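Local coordinates for protein Hen1 (PDB 3JWH) that probably methylates the 2'-hydroxyl of the 3'-terminal nucleotide of RNA with S-adenosylmethionine as methyl donor, through its C-terminal methyltransferase domain, at residues G37-K49 with S65-R77. Numbering follows the deposited sequence.
Sequences GCGQGNLLKILLK and SLEIAQERLDRLR. With SAH (S-adenosyl-L-homocysteine), chain C.
The guanidinium of Arg72 lies between two side chains of helix 42-49: CD of Lys45 packs over one face, OD1 of Asn42 over the other, and the backbone oxygens of Gln40 and Gly41 sit at the edge, where the glycine-rich loop of the Rossmann-like methyltransferase fold leads into the helix. The amide of Asn42 stands almost upright on the guanidinium, the planes 87° apart, with OD1 3.0 Å from NH2 but badly angled for a hydrogen bond. NH1 does bond to Gln40 O (2.9 Å), approaching from above the carbonyl plane. Arg72 CG is wedged between its own backbone N and carbonyl carbon (chi1 39°), and a bend at chi3 turns the guanidinium in between Asn42 and Lys45.

In the loop, which follows strand 32-36, Gly37 O accepts a hydrogen bond from the amino N of S-adenosyl-L-homocysteine, and Asn42 CB lies near the ligand carboxylate, which is consistent with a second-shell place for Arg72, beside the pocket residue Asn42. Shortening Arg72 to an alanine would probably leave Gln40 O without its side-chain donor and free the Lys45 chain to shift.

Ala69 packs against the type II' turn from Cys38 to Gly41, its CA making a CH...O contact with Gln40 O at 3.0 Å. Cys38 SG touches Leu66 CD1 on the side facing strand 55-60.

The helices, inclined by 35°, are joined further along by leucines: Leu73 reaches between Leu44 and Leu48. CD1 of Leu48 also meets Leu76, which belongs to the type I turn that follows helix 65-73. Lys45, extended with CG anti to the backbone N, runs on past Arg72, and Leu76 CD2 packs tightly against both Lys45 CE (3.4 Å) and Lys49 CD (3.3 Å).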
loop_
_atom_site.group_PDB
_atom_site.type_symbol
_atom_site.label_atom_id
_atom_site.label_comp_id
_atom_site.label_asym_id
_atom_site.label_seq_id
_atom_site.Cartn_x
_atom_site.Cartn_y
_atom_site.Cartn_z
ATOM N N GLY A 37 -6.819 1.880 2.071
ATOM C CA GLY A 37 -6.723 1.650 3.499
ATOM C C GLY A 37 -5.688 2.658 3.962
ATOM O O GLY A 37 -4.752 2.332 4.687
ATOM N N CYS A 38 -5.871 3.901 3.539
ATOM C CA CYS A 38 -4.937 4.977 3.845
ATOM C C CYS A 38 -4.795 5.391 5.314
ATOM O O CYS A 38 -3.826 6.053 5.677
ATOM C CB CYS A 38 -5.285 6.199 2.997
ATOM S SG CYS A 38 -6.810 7.014 3.474
ATOM N N GLY A 39 -5.750 5.014 6.150
ATOM C CA GLY A 39 -5.659 5.382 7.548
ATOM C C GLY A 39 -5.524 6.880 7.760
ATOM O O GLY A 39 -6.171 7.676 7.071
ATOM N N GLN A 40 -4.658 7.266 8.691
ATOM C CA GLN A 40 -4.452 8.674 9.020
ATOM C C GLN A 40 -3.715 9.493 7.966
ATOM O O GLN A 40 -3.503 10.686 8.159
ATOM C CB GLN A 40 -3.709 8.804 10.346
ATOM C CG GLN A 40 -4.250 7.919 11.446
ATOM C CD GLN A 40 -3.776 8.354 12.821
ATOM O OE1 GLN A 40 -2.606 8.708 13.007
ATOM N NE2 GLN A 40 -4.683 8.322 13.792
ATOM N N GLY A 41 -3.303 8.859 6.873
ATOM C CA GLY A 41 -2.633 9.591 5.812
ATOM C C GLY A 41 -1.134 9.784 5.929
ATOM O O GLY A 41 -0.590 10.741 5.382
ATOM N N ASN A 42 -0.456 8.883 6.627
ATOM C CA ASN A 42 0.990 9.006 6.780
ATOM C C ASN A 42 1.657 9.020 5.416
ATOM O O ASN A 42 2.408 9.938 5.096
ATOM C CB ASN A 42 1.536 7.876 7.646
ATOM C CG ASN A 42 1.120 8.015 9.094
ATOM O OD1 ASN A 42 0.954 9.136 9.595
ATOM N ND2 ASN A 42 0.963 6.884 9.789
ATOM N N LEU A 43 1.357 8.017 4.593
ATOM C CA LEU A 43 1.927 7.982 3.260
ATOM C C LEU A 43 1.343 9.107 2.394
ATOM O O LEU A 43 2.051 9.690 1.567
ATOM C CB LEU A 43 1.673 6.624 2.605
ATOM C CG LEU A 43 2.041 6.576 1.122
ATOM C CD1 LEU A 43 3.542 6.792 0.943
ATOM C CD2 LEU A 43 1.619 5.246 0.538
ATOM N N LEU A 44 0.056 9.422 2.580
ATOM C CA LEU A 44 -0.566 10.498 1.787
ATOM C C LEU A 44 0.144 11.844 2.034
ATOM O O LEU A 44 0.296 12.643 1.114
ATOM C CB LEU A 44 -2.065 10.645 2.118
ATOM C CG LEU A 44 -3.053 9.486 1.893
ATOM C CD1 LEU A 44 -4.437 9.985 2.262
ATOM C CD2 LEU A 44 -3.039 8.979 0.444
ATOM N N LYS A 45 0.574 12.096 3.268
ATOM C CA LYS A 45 1.271 13.347 3.592
ATOM C C LYS A 45 2.576 13.460 2.808
ATOM O O LYS A 45 2.883 14.506 2.233
ATOM C CB LYS A 45 1.560 13.420 5.094
ATOM C CG LYS A 45 2.241 14.707 5.530
ATOM C CD LYS A 45 2.165 14.907 7.036
ATOM C CE LYS A 45 2.449 16.358 7.406
ATOM N NZ LYS A 45 2.260 16.629 8.867
ATOM N N ILE A 46 3.334 12.367 2.775
ATOM C CA ILE A 46 4.599 12.324 2.056
ATOM C C ILE A 46 4.443 12.473 0.536
ATOM O O ILE A 46 5.251 13.127 -0.105
ATOM C CB ILE A 46 5.366 11.003 2.397
ATOM C CG1 ILE A 46 5.904 11.090 3.830
ATOM C CG2 ILE A 46 6.529 10.777 1.428
ATOM C CD1 ILE A 46 6.308 9.759 4.419
ATOM N N LEU A 47 3.404 11.876 -0.047
ATOM C CA LEU A 47 3.192 11.987 -1.489
ATOM C C LEU A 47 2.733 13.389 -1.920
ATOM O O LEU A 47 3.179 13.917 -2.940
ATOM C CB LEU A 47 2.145 10.964 -1.953
ATOM C CG LEU A 47 2.405 9.473 -1.727
ATOM C CD1 LEU A 47 1.309 8.663 -2.421
ATOM C CD2 LEU A 47 3.782 9.089 -2.273
ATOM N N LEU A 48 1.829 13.980 -1.147
ATOM C CA LEU A 48 1.287 15.299 -1.457
ATOM C C LEU A 48 2.380 16.368 -1.431
ATOM O O LEU A 48 2.390 17.290 -2.253
ATOM C CB LEU A 48 0.202 15.672 -0.442
ATOM C CG LEU A 48 -1.143 16.247 -0.924
ATOM C CD1 LEU A 48 -1.637 17.246 0.127
ATOM C CD2 LEU A 48 -1.023 16.921 -2.284
ATOM N N LYS A 49 3.293 16.241 -0.479
ATOM C CA LYS A 49 4.400 17.185 -0.326
ATOM C C LYS A 49 5.389 17.071 -1.468
ATOM O O LYS A 49 6.039 18.042 -1.815
ATOM C CB LYS A 49 5.151 16.938 0.990
ATOM C CG LYS A 49 4.377 17.296 2.239
ATOM C CD LYS A 49 5.174 16.961 3.502
ATOM C CE LYS A 49 5.425 15.463 3.613
ATOM N NZ LYS A 49 6.140 15.084 4.864
ATOM N N SER A 65 -10.726 8.017 10.759
ATOM C CA SER A 65 -9.390 8.058 10.186
ATOM C C SER A 65 -9.255 9.052 9.047
ATOM O O SER A 65 -8.228 9.726 8.931
ATOM C CB SER A 65 -8.992 6.671 9.710
ATOM O OG SER A 65 -8.759 5.832 10.825
ATOM N N LEU A 66 -10.275 9.147 8.197
ATOM C CA LEU A 66 -10.222 10.084 7.081
ATOM C C LEU A 66 -10.260 11.528 7.574
ATOM O O LEU A 66 -9.622 12.388 6.987
ATOM C CB LEU A 66 -11.378 9.845 6.097
ATOM C CG LEU A 66 -11.249 8.963 4.840
ATOM C CD1 LEU A 66 -9.924 8.237 4.749
ATOM C CD2 LEU A 66 -12.396 7.998 4.839
ATOM N N GLU A 67 -11.013 11.808 8.632
ATOM C CA GLU A 67 -11.071 13.179 9.147
ATOM C C GLU A 67 -9.694 13.550 9.689
ATOM O O GLU A 67 -9.200 14.654 9.474
ATOM C CB GLU A 67 -12.113 13.322 10.264
ATOM C CG GLU A 67 -13.576 13.218 9.816
ATOM C CD GLU A 67 -14.001 14.319 8.841
ATOM O OE1 GLU A 67 -13.470 14.356 7.709
ATOM O OE2 GLU A 67 -14.870 15.148 9.204
ATOM N N ILE A 68 -9.070 12.619 10.398
ATOM C CA ILE A 68 -7.750 12.866 10.940
ATOM C C ILE A 68 -6.760 13.082 9.792
ATOM O O ILE A 68 -5.954 14.008 9.836
ATOM C CB ILE A 68 -7.319 11.695 11.851
ATOM C CG1 ILE A 68 -8.226 11.679 13.094
ATOM C CG2 ILE A 68 -5.862 11.837 12.246
ATOM C CD1 ILE A 68 -8.024 10.502 13.999
ATOM N N ALA A 69 -6.834 12.248 8.756
ATOM C CA ALA A 69 -5.940 12.394 7.606
ATOM C C ALA A 69 -6.020 13.813 7.036
ATOM O O ALA A 69 -4.997 14.462 6.803
ATOM C CB ALA A 69 -6.300 11.389 6.533
ATOM N N GLN A 70 -7.244 14.283 6.805
ATOM C CA GLN A 70 -7.478 15.614 6.261
ATOM C C GLN A 70 -6.869 16.655 7.204
ATOM O O GLN A 70 -6.300 17.655 6.773
ATOM C CB GLN A 70 -8.990 15.845 6.108
ATOM C CG GLN A 70 -9.385 17.094 5.345
ATOM C CD GLN A 70 -8.701 17.182 3.997
ATOM O OE1 GLN A 70 -7.536 17.574 3.912
ATOM N NE2 GLN A 70 -9.411 16.802 2.936
ATOM N N GLU A 71 -6.978 16.393 8.499
ATOM C CA GLU A 71 -6.463 17.290 9.521
ATOM C C GLU A 71 -4.955 17.505 9.427
ATOM O O GLU A 71 -4.499 18.641 9.311
ATOM C CB GLU A 71 -6.835 16.750 10.898
ATOM C CG GLU A 71 -6.563 17.698 12.049
ATOM C CD GLU A 71 -7.237 17.227 13.328
ATOM O OE1 GLU A 71 -7.041 16.046 13.704
ATOM O OE2 GLU A 71 -7.961 18.033 13.956
ATOM N N ARG A 72 -4.171 16.436 9.471
ATOM C CA ARG A 72 -2.729 16.620 9.386
ATOM C C ARG A 72 -2.270 17.022 7.987
ATOM O O ARG A 72 -1.278 17.746 7.836
ATOM C CB ARG A 72 -1.983 15.380 9.889
ATOM C CG ARG A 72 -2.576 14.047 9.535
ATOM C CD ARG A 72 -1.973 12.962 10.428
ATOM N NE ARG A 72 -0.539 12.774 10.205
ATOM C CZ ARG A 72 -0.009 12.203 9.124
ATOM N NH1 ARG A 72 -0.786 11.753 8.151
ATOM N NH2 ARG A 72 1.308 12.077 9.019
ATOM N N LEU A 73 -2.997 16.585 6.965
ATOM C CA LEU A 73 -2.628 16.950 5.607
ATOM C C LEU A 73 -2.747 18.453 5.483
ATOM O O LEU A 73 -2.078 19.069 4.658
ATOM C CB LEU A 73 -3.525 16.263 4.573
ATOM C CG LEU A 73 -3.168 14.810 4.210
ATOM C CD1 LEU A 73 -4.249 14.185 3.335
ATOM C CD2 LEU A 73 -1.841 14.776 3.493
ATOM N N ASP A 74 -3.589 19.049 6.320
ATOM C CA ASP A 74 -3.780 20.490 6.277
ATOM C C ASP A 74 -2.695 21.251 7.008
ATOM O O ASP A 74 -2.655 22.467 6.958
ATOM C CB ASP A 74 -5.148 20.874 6.840
ATOM C CG ASP A 74 -6.253 20.695 5.828
ATOM O OD1 ASP A 74 -6.027 21.046 4.661
ATOM O OD2 ASP A 74 -7.340 20.213 6.193
ATOM N N ARG A 75 -1.821 20.536 7.703
ATOM C CA ARG A 75 -0.728 21.181 8.408
ATOM C C ARG A 75 0.373 21.508 7.398
ATOM O O ARG A 75 1.377 22.138 7.734
ATOM C CB ARG A 75 -0.204 20.265 9.516
ATOM C CG ARG A 75 -1.238 19.994 10.617
ATOM C CD ARG A 75 -0.774 18.901 11.568
ATOM N NE ARG A 75 -1.780 18.573 12.579
ATOM C CZ ARG A 75 -1.690 17.533 13.407
ATOM N NH1 ARG A 75 -0.641 16.720 13.340
ATOM N NH2 ARG A 75 -2.646 17.303 14.299
ATOM N N LEU A 76 0.166 21.093 6.151
ATOM C CA LEU A 76 1.129 21.348 5.087
ATOM C C LEU A 76 0.915 22.717 4.448
ATOM O O LEU A 76 -0.195 23.249 4.429
ATOM C CB LEU A 76 1.018 20.288 3.991
ATOM C CG LEU A 76 1.243 18.825 4.367
ATOM C CD1 LEU A 76 0.995 17.963 3.151
ATOM C CD2 LEU A 76 2.645 18.622 4.876
ATOM N N ARG A 77 1.994 23.276 3.922
ATOM C CA ARG A 77 1.948 24.558 3.242
ATOM C C ARG A 77 2.363 24.181 1.838
ATOM O O ARG A 77 3.437 23.616 1.637
ATOM C CB ARG A 77 2.937 25.533 3.879
ATOM C CG ARG A 77 2.620 25.810 5.341
ATOM C CD ARG A 77 1.294 26.556 5.464
ATOM N NE ARG A 77 0.493 26.102 6.601
ATOM C CZ ARG A 77 0.819 26.269 7.881
ATOM N NH1 ARG A 77 1.946 26.891 8.216
ATOM N NH2 ARG A 77 0.013 25.803 8.830
HETATM N N SAH C . -1.816 2.369 5.803
HETATM C CA SAH C . -1.890 3.189 7.022
HETATM C CB SAH C . -2.272 2.302 8.208
HETATM C CG SAH C . -3.599 1.592 7.937
HETATM S SD SAH C . -4.123 0.449 9.268
HETATM C C SAH C . -0.525 3.822 7.299
HETATM O O SAH C . 0.232 3.199 8.074
HETATM O OXT SAH C . -0.273 4.909 6.732
HETATM C "C5'" SAH C . -5.434 -0.419 8.333
HETATM C "C4'" SAH C . -6.332 0.571 7.589
HETATM O "O4'" SAH C . -7.167 -0.162 6.675
HETATM C "C3'" SAH C . -7.261 1.290 8.572
HETATM O "O3'" SAH C . -7.463 2.641 8.152
HETATM C "C2'" SAH C . -8.550 0.483 8.415
HETATM O "O2'" SAH C . -9.666 1.310 8.755
HETATM C "C1'" SAH C . -8.513 0.278 6.902
HETATM N N9 SAH C . -9.446 -0.781 6.461
HETATM C C8 SAH C . -9.579 -1.983 7.017
HETATM N N7 SAH C . -10.482 -2.689 6.342
HETATM C C5 SAH C . -10.931 -1.932 5.346
HETATM C C6 SAH C . -11.861 -2.116 4.335
HETATM N N6 SAH C . -12.529 -3.264 4.233
HETATM N N1 SAH C . -12.086 -1.122 3.473
HETATM C C2 SAH C . -11.437 0.031 3.574
HETATM N N3 SAH C . -10.547 0.240 4.524
HETATM C C4 SAH C . -10.270 -0.713 5.422
#